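Local coordinates for protein uncharacterized ACR, COG1565 superfamily (Burkholderia thailandensis, PDB 4F3N) that binds S-adenosyl-L-homocysteine and is probably an S-adenosylmethionine-dependent methyltransferase, perhaps acting on protein arginines, although its function is not established, at residues R84-P89 and L334-A339; P48-D53 and C318-R323; G354-G359 and A411-I416; E208-G213 and A293-D298. All blocks are in the same frame, centred on the assembly; numbering follows the deposited sequence.

Interaction 1: residues R84-P89 and L334-A339; sequences RVLYAP and LQDITA
Leu86, near the end of helix 78-87, spreads its two methyl groups over the backbone of Ile337 in strand 336-342. With CG opposite the carbonyl carbon (chi1 -64°) and an extended second torsion, its CD1 is placed by the carbonyl of Ile337, 3.6 Å from Ile337 O. The same torsions set CD2 by the amide, 3.7 Å from Ile337 N, where it also reaches Gln335 O at 4.0 Å. Ile337 answers with its own side chain: CB approaches Leu86 CD2 at 4.3 Å, and CD1 extends toward the preceding helical residue. There CD1 presses on Val85 CG2 at 3.5 Å, tighter than usual for two methyl groups, and the two side chains cross at about a right angle. Val85 also packs on Leu65 of helix 52-71, and strand 336-342 pairs with strand 317-319 through Asp336 and His319. No hydrogen bond joins the two segments. The contact is buried and held by van der Waals packing alone, partly methyl on methyl and partly methyl on backbone. Ile337 N and O, which find no hydrogen-bonding partner in the model, are shielded by leucine methyls, presumably at some energetic cost.

Interaction 2: residues P48-D53 and C318-R323; sequences PVPGPD and CHYRHR. With SO4 (sulfate ion), chain B.
Arg321 runs past Pro48 in the opposite direction and ends in a forked grip on a sulfate ion, probably from the crystallisation liquor. At its root, CB is 3.5 Å from sulfate O3, and CG also lies near that oxygen. Farther out, CD meets Pro48 CB at 3.7 Å and rests on one face of the Tyr320 ring, toward the rim. A bend at chi3 (77°) then turns the guanidinium so that Pro48 CB covers one of its faces, close to NE and CZ, and the sulfate lies at its edge, in plane. NE donates to sulfate O3 at 3.0 Å and NH2 to sulfate O1 at 2.8 Å. NH1 points elsewhere, to a water that also donates to Val49 O. Beside it, Tyr320 OH donates to Pro48 O at 2.7 Å, coming from above the carbonyl plane, and lies 3.4 Å from Pro50 CD. The N-terminal proline-rich stretch leading into helix 52-71 is thus held by an arginine and a tyrosine side by side. Both come from a two-residue beta-hairpin turn: Tyr320 N bonds to Arg323 O at 3.0 Å, with a weaker return bond, and Arg321 and His322 both take positive phi between strands 317-319 and 324-325.

Interaction 3: residues G354-G359 and A411-I416; sequences GADLLG and AFSRGI
Backbone hydrogen bonds define the pairing of Asp356 with Ser413, a hydrogen-bonded antiparallel pair: Asp356 N to Ser413 O and Ser413 N to Asp356 O are both 2.9 Å. Next along, Leu357 and Phe412 form a non-hydrogen-bonded pair. Beyond them the register slips, for Leu358 N at 2.9 Å and, weakly, Gly359 N both donate to Ala411 O, and Ala411 N returns a bond to Gly359 O at 3.0 Å. Apolar contacts fill both faces. On one, Leu357 CD1 reaches the Phe412 ring at CE1, and Ala355 CB packs on Phe412 CB. On the other, Leu358 has CG anti to the backbone N (chi1 -173°), which carries its methyls over Ala411 and toward Ile416: CB and CD2 meet Ala411 CB, while CD1 lies 4.0 Å from Ile416 CG2, the two side chains crossing at about a right angle. Polar groups gather where the strands separate. One water accepts from Ser413 OG (2.6 Å) and Ile416 N and donates to Asp356 OD2; a second links the same carboxylate oxygen to Gly415 N. The extended Arg414 lays a face of its guanidinium over the Gly354-Ala355 peptide, and its NH2 bonds to Ala353 O and Cys286 O. Gly354, with positive phi (102°), ends helix 343-352 in a Schellman motif just before the strand. Leu358 and Gly359 opposite Ala411 make a classic beta bulge, here in the edge strand 356-362 beside the reversed strand 407-414. That antiparallel pair closes one side of the seven-stranded sheet of Rossmann-like methyltransferases.

Interaction 4: residues E208-G213 and A293-D298; sequences EGVVVG and AAFFID
Val210 holds CG1 opposite its own N (chi1 170°), and Phe295 swings its ring to the side away from its carbonyl carbon (chi1 -64°), which brings the two together on one face of the sheet. CG1 of Val210 meets the ring in its plane, at the edge, 3.7 Å from Phe295 CD2. Farther along this face, Val212 CG1 comes within 4.3 Å of Ile297 CD1. On the reverse face Val211 CB packs on Ala294 CB at 3.8 Å, both lying under Val285 of helix 276-288. Gly213, with no side chain, lets the Phe296 ring come close, CD1 4.0 Å from Gly213 CA. The backbones run parallel and bond in alternation, beginning with Ala293 N to Gly209 O. Val211 N donates to Ala293 O and Phe295 N to Val211 O, each at 2.8 Å and nearly straight (170°). Gly213 N then bonds to Phe295 O, and Ile297 N to Gly213 O at 3.0 Å. At the carboxyl end a water sits 2.9 Å from Gly213 O and also contacts Asp298 OD2, which accepts from Asp218 N. Helix 118-136 covers Val210 and Ala293. These are the adjoining central strands, fourth and fifth in chain order, of a class I methyltransferase sheet (3-2-1-4-5-7-6). The first ends at Asn214, which binds S-adenosyl-L-homocysteine, absent from this chain, placing the carboxyl ends of the two strands at the cofactor site.

From the N terminus, residues 48-53 open interaction 2 and residues 84-89 open interaction 1. Strand 210-214 then pairs with strand 293-298 in interaction 4, whose whole loop lies within the other two. Interaction 2 closes at 318-323 and interaction 1 at 334-339, so these two cross. They touch through neighbouring strands 317-319 and 336-342, tying the N-terminal helices 52-71 and 78-87 to the small four-stranded sheet. Interaction 3 follows in series, closing its loop from 354-359 to 411-416. It adjoins interaction 4 in the seven-stranded sheet, probably hydrogen-bonded to it, Phe412 O 2.8 Å from Ala294 N, with centres about 10 Å apart. The centres of interactions 2 and 3 are about 41 Å apart.

Interaction 1: residues R84-P89 and L334-A339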
loop_
_atom_site.group_PDB
_atom_site.type_symbol
_atom_site.label_atom_id
_atom_site.label_comp_id
_atom_site.label_asym_id
_atom_site.label_seq_id
_atom_site.Cartn_x
_atom_site.Cartn_y
_atom_site.Cartn_z
ATOM N N ARG A 84 -1.164 -9.369 -13.572
ATOM C CA ARG A 84 -2.335 -9.823 -14.278
ATOM C C ARG A 84 -3.460 -10.346 -13.357
ATOM O O ARG A 84 -4.642 -10.014 -13.565
ATOM C CB ARG A 84 -1.928 -10.860 -15.354
ATOM C CG ARG A 84 -1.156 -10.267 -16.518
ATOM C CD ARG A 84 -1.911 -9.139 -17.206
ATOM N NE ARG A 84 -3.085 -9.618 -17.934
ATOM C CZ ARG A 84 -3.931 -8.822 -18.602
ATOM N NH1 ARG A 84 -4.971 -9.336 -19.250
ATOM N NH2 ARG A 84 -3.751 -7.509 -18.609
ATOM N N VAL A 85 -3.121 -11.121 -12.330
ATOM C CA VAL A 85 -4.170 -11.697 -11.482
ATOM C C VAL A 85 -4.824 -10.625 -10.618
ATOM O O VAL A 85 -6.018 -10.731 -10.262
ATOM C CB VAL A 85 -3.710 -12.896 -10.628
ATOM C CG1 VAL A 85 -3.118 -13.999 -11.511
ATOM C CG2 VAL A 85 -2.742 -12.454 -9.546
ATOM N N LEU A 86 -4.093 -9.543 -10.327
ATOM C CA LEU A 86 -4.644 -8.476 -9.523
ATOM C C LEU A 86 -5.342 -7.407 -10.381
ATOM O O LEU A 86 -6.367 -6.892 -9.977
ATOM C CB LEU A 86 -3.555 -7.843 -8.643
ATOM C CG LEU A 86 -2.890 -8.712 -7.551
ATOM C CD1 LEU A 86 -1.901 -7.869 -6.736
ATOM C CD2 LEU A 86 -3.972 -9.281 -6.644
ATOM N N TYR A 87 -4.784 -7.103 -11.542
ATOM C CA TYR A 87 -5.166 -5.891 -12.291
ATOM C C TYR A 87 -5.660 -6.148 -13.718
ATOM O O TYR A 87 -5.934 -5.186 -14.435
ATOM C CB TYR A 87 -4.034 -4.872 -12.287
ATOM C CG TYR A 87 -3.588 -4.508 -10.898
ATOM C CD1 TYR A 87 -4.433 -3.785 -10.065
ATOM C CD2 TYR A 87 -2.369 -4.928 -10.388
ATOM C CE1 TYR A 87 -4.084 -3.485 -8.769
ATOM C CE2 TYR A 87 -1.993 -4.620 -9.074
ATOM C CZ TYR A 87 -2.847 -3.891 -8.278
ATOM O OH TYR A 87 -2.582 -3.538 -6.954
ATOM N N ALA A 88 -5.818 -7.409 -14.147
ATOM C CA ALA A 88 -6.351 -7.648 -15.516
ATOM C C ALA A 88 -7.747 -7.020 -15.648
ATOM O O ALA A 88 -8.584 -7.252 -14.809
ATOM C CB ALA A 88 -6.434 -9.142 -15.822
ATOM N N PRO A 89 -8.001 -6.265 -16.728
ATOM C CA PRO A 89 -9.314 -5.609 -16.795
ATOM C C PRO A 89 -10.452 -6.591 -16.627
ATOM O O PRO A 89 -10.480 -7.641 -17.261
ATOM C CB PRO A 89 -9.323 -4.997 -18.192
ATOM C CG PRO A 89 -7.888 -4.674 -18.438
ATOM C CD PRO A 89 -7.126 -5.839 -17.825
ATOM N N LEU A 334 -9.490 -14.215 -7.556
ATOM C CA LEU A 334 -10.429 -14.278 -6.427
ATOM C C LEU A 334 -9.772 -14.086 -5.070
ATOM O O LEU A 334 -10.437 -14.149 -4.032
ATOM C CB LEU A 334 -11.202 -15.597 -6.428
ATOM C CG LEU A 334 -11.917 -15.962 -7.724
ATOM C CD1 LEU A 334 -12.669 -17.295 -7.547
ATOM C CD2 LEU A 334 -12.876 -14.857 -8.170
ATOM N N GLN A 335 -8.451 -13.862 -5.056
ATOM C CA GLN A 335 -7.763 -13.570 -3.834
ATOM C C GLN A 335 -6.779 -12.407 -4.032
ATOM O O GLN A 335 -6.347 -12.124 -5.159
ATOM C CB GLN A 335 -7.038 -14.825 -3.295
ATOM C CG GLN A 335 -5.892 -15.323 -4.182
ATOM C CD GLN A 335 -5.020 -16.352 -3.490
ATOM O OE1 GLN A 335 -5.424 -16.997 -2.504
ATOM N NE2 GLN A 335 -3.794 -16.537 -4.006
ATOM N N ASP A 336 -6.457 -11.771 -2.911
ATOM C CA ASP A 336 -5.474 -10.688 -2.814
ATOM C C ASP A 336 -4.088 -11.326 -2.764
ATOM O O ASP A 336 -3.936 -12.425 -2.267
ATOM C CB ASP A 336 -5.723 -9.969 -1.467
ATOM C CG ASP A 336 -5.135 -8.619 -1.389
ATOM O OD1 ASP A 336 -4.481 -8.174 -2.355
ATOM O OD2 ASP A 336 -5.351 -7.994 -0.322
ATOM N N ILE A 337 -3.084 -10.611 -3.264
ATOM C CA ILE A 337 -1.686 -10.996 -3.108
ATOM C C ILE A 337 -0.955 -9.717 -2.694
ATOM O O ILE A 337 -1.084 -8.688 -3.374
ATOM C CB ILE A 337 -1.032 -11.527 -4.417
ATOM C CG1 ILE A 337 -1.835 -12.723 -5.008
ATOM C CG2 ILE A 337 0.419 -11.939 -4.112
ATOM C CD1 ILE A 337 -1.406 -13.156 -6.412
ATOM N N THR A 338 -0.263 -9.733 -1.553
ATOM C CA THR A 338 0.436 -8.529 -1.103
ATOM C C THR A 338 1.829 -8.914 -0.647
ATOM O O THR A 338 2.120 -10.051 -0.390
ATOM C CB THR A 338 -0.269 -7.820 0.099
ATOM O OG1 THR A 338 -0.331 -8.713 1.216
ATOM C CG2 THR A 338 -1.669 -7.373 -0.265
ATOM N N ALA A 339 2.695 -7.931 -0.553
ATOM C CA ALA A 339 3.984 -8.115 0.069
ATOM C C ALA A 339 4.153 -6.945 1.006
ATOM O O ALA A 339 3.595 -5.902 0.770
ATOM C CB ALA A 339 5.089 -8.073 -0.957
#

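Interaction 2: residues P48-D53 and C318-R323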
loop_
_atom_site.group_PDB
_atom_site.type_symbol
_atom_site.label_atom_id
_atom_site.label_comp_id
_atom_site.label_asym_id
_atom_site.label_seq_id
_atom_site.Cartn_x
_atom_site.Cartn_y
_atom_site.Cartn_z
ATOM N N PRO A 48 -12.431 -23.470 0.369
ATOM C CA PRO A 48 -13.780 -23.418 -0.224
ATOM C C PRO A 48 -13.734 -23.201 -1.727
ATOM O O PRO A 48 -12.843 -22.494 -2.252
ATOM C CB PRO A 48 -14.411 -22.225 0.464
ATOM C CG PRO A 48 -13.699 -22.139 1.764
ATOM C CD PRO A 48 -12.286 -22.454 1.428
ATOM N N VAL A 49 -14.647 -23.855 -2.423
ATOM C CA VAL A 49 -14.762 -23.737 -3.853
ATOM C C VAL A 49 -15.688 -22.575 -4.170
ATOM O O VAL A 49 -16.806 -22.504 -3.625
ATOM C CB VAL A 49 -15.342 -25.025 -4.431
ATOM C CG1 VAL A 49 -15.531 -24.893 -5.930
ATOM C CG2 VAL A 49 -14.436 -26.201 -4.056
ATOM N N PRO A 50 -15.260 -21.655 -5.059
ATOM C CA PRO A 50 -16.161 -20.534 -5.406
ATOM C C PRO A 50 -17.399 -20.969 -6.180
ATOM O O PRO A 50 -17.409 -22.038 -6.777
ATOM C CB PRO A 50 -15.314 -19.634 -6.336
ATOM C CG PRO A 50 -13.976 -20.253 -6.413
ATOM C CD PRO A 50 -13.966 -21.602 -5.773
ATOM N N GLY A 51 -18.386 -20.089 -6.216
ATOM C CA GLY A 51 -19.571 -20.271 -7.040
ATOM C C GLY A 51 -19.279 -20.362 -8.531
ATOM O O GLY A 51 -18.189 -19.978 -8.991
ATOM N N PRO A 52 -20.253 -20.864 -9.313
ATOM C CA PRO A 52 -20.029 -21.071 -10.728
ATOM C C PRO A 52 -19.500 -19.834 -11.476
ATOM O O PRO A 52 -18.622 -19.969 -12.322
ATOM C CB PRO A 52 -21.428 -21.439 -11.241
ATOM C CG PRO A 52 -22.043 -22.135 -10.083
ATOM C CD PRO A 52 -21.602 -21.322 -8.901
ATOM N N ASP A 53 -20.041 -18.663 -11.187
ATOM C CA ASP A 53 -19.692 -17.476 -11.977
ATOM C C ASP A 53 -18.263 -16.998 -11.658
ATOM O O ASP A 53 -17.478 -16.712 -12.584
ATOM C CB ASP A 53 -20.727 -16.382 -11.783
ATOM C CG ASP A 53 -22.117 -16.792 -12.287
ATOM O OD1 ASP A 53 -22.239 -17.774 -13.074
ATOM O OD2 ASP A 53 -23.088 -16.082 -11.930
ATOM N N CYS A 318 -1.134 -14.090 0.791
ATOM C CA CYS A 318 -2.357 -14.097 0.034
ATOM C C CYS A 318 -3.551 -14.212 0.984
ATOM O O CYS A 318 -3.432 -14.775 2.078
ATOM C CB CYS A 318 -2.354 -15.264 -0.954
ATOM S SG CYS A 318 -0.850 -15.331 -1.960
ATOM N N HIS A 319 -4.681 -13.666 0.562
ATOM C CA HIS A 319 -5.896 -13.709 1.361
ATOM C C HIS A 319 -7.022 -14.159 0.504
ATOM O O HIS A 319 -7.411 -13.451 -0.405
ATOM C CB HIS A 319 -6.207 -12.331 1.946
ATOM C CG HIS A 319 -5.056 -11.740 2.690
ATOM N ND1 HIS A 319 -4.106 -11.006 2.074
ATOM C CD2 HIS A 319 -4.686 -11.826 4.017
ATOM C CE1 HIS A 319 -3.176 -10.638 2.981
ATOM N NE2 HIS A 319 -3.528 -11.128 4.159
ATOM N N TYR A 320 -7.566 -15.325 0.836
ATOM C CA TYR A 320 -8.683 -15.907 0.112
ATOM C C TYR A 320 -9.822 -16.125 1.111
ATOM O O TYR A 320 -9.673 -16.910 2.050
ATOM C CB TYR A 320 -8.250 -17.217 -0.538
ATOM C CG TYR A 320 -9.380 -17.945 -1.247
ATOM C CD1 TYR A 320 -10.051 -17.363 -2.300
ATOM C CD2 TYR A 320 -9.818 -19.189 -0.809
ATOM C CE1 TYR A 320 -11.105 -18.010 -2.947
ATOM C CE2 TYR A 320 -10.853 -19.838 -1.456
ATOM C CZ TYR A 320 -11.517 -19.246 -2.500
ATOM O OH TYR A 320 -12.577 -19.920 -3.141
ATOM N N ARG A 321 -10.934 -15.424 0.879
ATOM C CA ARG A 321 -12.093 -15.441 1.790
ATOM C C ARG A 321 -11.583 -15.142 3.204
ATOM O O ARG A 321 -11.800 -15.918 4.145
ATOM C CB ARG A 321 -12.824 -16.773 1.723
ATOM C CG ARG A 321 -13.325 -17.113 0.323
ATOM C CD ARG A 321 -13.720 -18.563 0.237
ATOM N NE ARG A 321 -15.026 -18.872 0.844
ATOM C CZ ARG A 321 -16.173 -19.066 0.175
ATOM N NH1 ARG A 321 -16.230 -18.954 -1.145
ATOM N NH2 ARG A 321 -17.287 -19.399 0.841
ATOM N N HIS A 322 -10.842 -14.045 3.308
ATOM C CA HIS A 322 -10.211 -13.635 4.559
ATOM C C HIS A 322 -9.630 -14.830 5.294
ATOM O O HIS A 322 -10.002 -15.132 6.433
ATOM C CB HIS A 322 -11.222 -12.855 5.411
ATOM N N ARG A 323 -8.757 -15.562 4.601
ATOM C CA ARG A 323 -7.892 -16.575 5.189
ATOM C C ARG A 323 -6.502 -16.298 4.608
ATOM O O ARG A 323 -6.331 -16.297 3.389
ATOM C CB ARG A 323 -8.340 -17.985 4.828
HETATM S S SO4 B . -16.384 -19.003 4.247
HETATM O O1 SO4 B . -16.640 -20.246 3.460
HETATM O O2 SO4 B . -16.297 -19.291 5.697
HETATM O O3 SO4 B . -15.085 -18.438 3.771
HETATM O O4 SO4 B . -17.452 -17.980 4.045
HETATM O O HOH W 1 -18.094 -20.354 -2.547
#

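Interaction 3: residues G354-G359 and A411-I416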
loop_
_atom_site.group_PDB
_atom_site.type_symbol
_atom_site.label_atom_id
_atom_site.label_comp_id
_atom_site.label_asym_id
_atom_site.label_seq_id
_atom_site.Cartn_x
_atom_site.Cartn_y
_atom_site.Cartn_z
ATOM N N GLY A 354 14.566 13.959 -5.451
ATOM C CA GLY A 354 14.833 15.335 -5.027
ATOM C C GLY A 354 13.917 15.848 -3.912
ATOM O O GLY A 354 14.098 16.963 -3.415
ATOM N N ALA A 355 12.960 15.037 -3.480
ATOM C CA ALA A 355 12.110 15.426 -2.336
ATOM C C ALA A 355 12.917 15.253 -1.051
ATOM O O ALA A 355 13.882 14.530 -0.993
ATOM C CB ALA A 355 10.804 14.590 -2.265
ATOM N N ASP A 356 12.518 15.996 -0.030
ATOM C CA ASP A 356 12.990 15.821 1.317
ATOM C C ASP A 356 12.267 14.677 1.991
ATOM O O ASP A 356 11.080 14.446 1.726
ATOM C CB ASP A 356 12.712 17.112 2.090
ATOM C CG ASP A 356 13.393 18.341 1.439
ATOM O OD1 ASP A 356 14.566 18.184 1.030
ATOM O OD2 ASP A 356 12.743 19.407 1.282
ATOM N N LEU A 357 12.954 14.001 2.911
ATOM C CA LEU A 357 12.287 13.061 3.806
ATOM C C LEU A 357 11.731 13.872 4.948
ATOM O O LEU A 357 12.464 14.488 5.690
ATOM C CB LEU A 357 13.235 12.016 4.340
ATOM C CG LEU A 357 12.678 10.999 5.342
ATOM C CD1 LEU A 357 11.721 10.075 4.623
ATOM C CD2 LEU A 357 13.833 10.207 5.962
ATOM N N LEU A 358 10.416 13.883 5.060
ATOM C CA LEU A 358 9.690 14.611 6.096
ATOM C C LEU A 358 9.594 13.805 7.385
ATOM O O LEU A 358 9.647 14.375 8.456
ATOM C CB LEU A 358 8.289 14.980 5.569
ATOM C CG LEU A 358 7.452 15.866 6.447
ATOM C CD1 LEU A 358 8.149 17.203 6.725
ATOM C CD2 LEU A 358 6.048 16.008 5.813
ATOM N N GLY A 359 9.502 12.476 7.299
ATOM C CA GLY A 359 9.587 11.622 8.469
ATOM C C GLY A 359 9.397 10.164 8.131
ATOM O O GLY A 359 8.969 9.845 7.026
ATOM N N ALA A 411 6.877 9.864 4.938
ATOM C CA ALA A 411 6.420 11.037 4.243
ATOM C C ALA A 411 7.581 11.774 3.594
ATOM O O ALA A 411 8.679 11.806 4.140
ATOM C CB ALA A 411 5.685 11.972 5.195
ATOM N N PHE A 412 7.307 12.343 2.435
ATOM C CA PHE A 412 8.225 13.164 1.664
ATOM C C PHE A 412 7.620 14.552 1.470
ATOM O O PHE A 412 6.389 14.746 1.510
ATOM C CB PHE A 412 8.472 12.506 0.298
ATOM C CG PHE A 412 9.018 11.115 0.377
ATOM C CD1 PHE A 412 10.359 10.920 0.616
ATOM C CD2 PHE A 412 8.181 9.999 0.271
ATOM C CE1 PHE A 412 10.872 9.633 0.716
ATOM C CE2 PHE A 412 8.693 8.722 0.365
ATOM C CZ PHE A 412 10.040 8.546 0.551
ATOM N N SER A 413 8.461 15.539 1.195
ATOM C CA SER A 413 7.972 16.883 1.062
ATOM C C SER A 413 8.832 17.737 0.152
ATOM O O SER A 413 9.975 17.412 -0.145
ATOM C CB SER A 413 7.833 17.584 2.414
ATOM O OG SER A 413 9.083 17.653 3.087
ATOM N N ARG A 414 8.202 18.797 -0.324
ATOM C CA ARG A 414 8.898 19.896 -0.994
ATOM C C ARG A 414 8.269 21.175 -0.504
ATOM O O ARG A 414 7.042 21.317 -0.454
ATOM C CB ARG A 414 8.764 19.823 -2.493
ATOM C CG ARG A 414 9.394 18.602 -3.093
ATOM C CD ARG A 414 9.442 18.790 -4.592
ATOM N NE ARG A 414 9.837 17.589 -5.312
ATOM C CZ ARG A 414 11.037 17.390 -5.838
ATOM N NH1 ARG A 414 12.028 18.275 -5.678
ATOM N NH2 ARG A 414 11.259 16.271 -6.524
ATOM N N GLY A 415 9.112 22.118 -0.100
ATOM C CA GLY A 415 8.608 23.372 0.368
ATOM C C GLY A 415 8.078 23.375 1.763
ATOM O O GLY A 415 7.348 24.298 2.111
ATOM N N ILE A 416 8.428 22.365 2.560
ATOM C CA ILE A 416 8.114 22.330 3.969
ATOM C C ILE A 416 9.441 22.422 4.736
ATOM O O ILE A 416 10.334 21.601 4.546
ATOM C CB ILE A 416 7.306 21.068 4.362
ATOM C CG1 ILE A 416 5.928 21.090 3.663
ATOM C CG2 ILE A 416 7.118 20.997 5.854
ATOM C CD1 ILE A 416 5.021 19.931 4.038
HETATM O O HOH W 2 10.184 19.937 2.329
HETATM O O HOH W 3 11.930 21.503 -0.720
#

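Interaction 4: residues E208-G213 and A293-D298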
loop_
_atom_site.group_PDB
_atom_site.type_symbol
_atom_site.label_atom_id
_atom_site.label_comp_id
_atom_site.label_asym_id
_atom_site.label_seq_id
_atom_site.Cartn_x
_atom_site.Cartn_y
_atom_site.Cartn_z
ATOM N N GLU A 208 0.534 20.254 -6.550
ATOM C CA GLU A 208 0.774 21.072 -5.370
ATOM C C GLU A 208 -0.286 20.743 -4.336
ATOM O O GLU A 208 -1.468 21.057 -4.506
ATOM C CB GLU A 208 0.750 22.552 -5.712
ATOM C CG GLU A 208 1.878 22.969 -6.637
ATOM C CD GLU A 208 1.965 24.471 -6.821
ATOM O OE1 GLU A 208 1.217 25.211 -6.133
ATOM O OE2 GLU A 208 2.784 24.891 -7.661
ATOM N N GLY A 209 0.123 20.101 -3.249
ATOM C CA GLY A 209 -0.814 19.681 -2.217
ATOM C C GLY A 209 -0.257 18.498 -1.476
ATOM O O GLY A 209 0.972 18.289 -1.428
ATOM N N VAL A 210 -1.151 17.709 -0.902
ATOM C CA VAL A 210 -0.775 16.538 -0.071
ATOM C C VAL A 210 -1.285 15.248 -0.739
ATOM O O VAL A 210 -2.476 15.109 -1.056
ATOM C CB VAL A 210 -1.288 16.605 1.367
ATOM C CG1 VAL A 210 -1.065 15.256 2.058
ATOM C CG2 VAL A 210 -0.626 17.734 2.135
ATOM N N VAL A 211 -0.338 14.351 -0.991
ATOM C CA VAL A 211 -0.644 13.055 -1.599
ATOM C C VAL A 211 -0.732 12.037 -0.448
ATOM O O VAL A 211 0.048 12.070 0.517
ATOM C CB VAL A 211 0.457 12.627 -2.586
ATOM C CG1 VAL A 211 0.155 11.251 -3.188
ATOM C CG2 VAL A 211 0.708 13.743 -3.609
ATOM N N VAL A 212 -1.719 11.164 -0.557
ATOM C CA VAL A 212 -1.976 10.083 0.441
ATOM C C VAL A 212 -1.998 8.713 -0.272
ATOM O O VAL A 212 -2.692 8.523 -1.284
ATOM C CB VAL A 212 -3.277 10.288 1.213
ATOM C CG1 VAL A 212 -3.498 9.095 2.180
ATOM C CG2 VAL A 212 -3.263 11.591 2.008
ATOM N N GLY A 213 -1.170 7.765 0.185
ATOM C CA GLY A 213 -1.166 6.407 -0.363
ATOM C C GLY A 213 -1.287 5.443 0.803
ATOM O O GLY A 213 -0.292 5.125 1.441
ATOM N N ALA A 293 3.404 17.561 0.342
ATOM C CA ALA A 293 3.906 16.392 1.032
ATOM C C ALA A 293 3.248 15.147 0.432
ATOM O O ALA A 293 2.198 15.231 -0.233
ATOM C CB ALA A 293 3.584 16.472 2.539
ATOM N N ALA A 294 3.827 13.995 0.696
ATOM C CA ALA A 294 3.269 12.704 0.266
ATOM C C ALA A 294 3.451 11.780 1.445
ATOM O O ALA A 294 4.586 11.637 1.940
ATOM C CB ALA A 294 3.927 12.140 -0.998
ATOM N N PHE A 295 2.348 11.215 1.931
ATOM C CA PHE A 295 2.335 10.255 3.033
ATOM C C PHE A 295 2.004 8.876 2.486
ATOM O O PHE A 295 1.005 8.744 1.781
ATOM C CB PHE A 295 1.245 10.588 4.037
ATOM C CG PHE A 295 1.425 11.931 4.757
ATOM C CD1 PHE A 295 2.033 11.983 6.020
ATOM C CD2 PHE A 295 0.980 13.084 4.181
ATOM C CE1 PHE A 295 2.171 13.183 6.713
ATOM C CE2 PHE A 295 1.113 14.284 4.849
ATOM C CZ PHE A 295 1.699 14.324 6.113
ATOM N N PHE A 296 2.836 7.883 2.803
ATOM C CA PHE A 296 2.548 6.477 2.535
ATOM C C PHE A 296 2.423 5.709 3.822
ATOM O O PHE A 296 3.296 5.814 4.673
ATOM C CB PHE A 296 3.627 5.870 1.638
ATOM C CG PHE A 296 3.730 6.555 0.305
ATOM C CD1 PHE A 296 2.800 6.312 -0.705
ATOM C CD2 PHE A 296 4.732 7.471 0.072
ATOM C CE1 PHE A 296 2.916 6.945 -1.953
ATOM C CE2 PHE A 296 4.807 8.144 -1.146
ATOM C CZ PHE A 296 3.914 7.869 -2.148
ATOM N N ILE A 297 1.302 5.019 4.000
ATOM C CA ILE A 297 1.006 4.242 5.175
ATOM C C ILE A 297 0.959 2.790 4.747
ATOM O O ILE A 297 0.217 2.450 3.805
ATOM C CB ILE A 297 -0.380 4.606 5.761
ATOM C CG1 ILE A 297 -0.421 6.137 6.027
ATOM C CG2 ILE A 297 -0.643 3.820 7.072
ATOM C CD1 ILE A 297 -1.439 6.865 5.178
ATOM N N ASP A 298 1.748 1.946 5.387
ATOM C CA ASP A 298 1.763 0.538 4.996
ATOM C C ASP A 298 2.534 -0.298 5.980
ATOM O O ASP A 298 3.335 0.197 6.786
ATOM C CB ASP A 298 2.362 0.391 3.589
ATOM C CG ASP A 298 1.565 -0.486 2.669
ATOM O OD1 ASP A 298 1.021 -1.542 3.121
ATOM O OD2 ASP A 298 1.466 -0.125 1.468
HETATM O O HOH W 4 0.935 2.541 0.791
#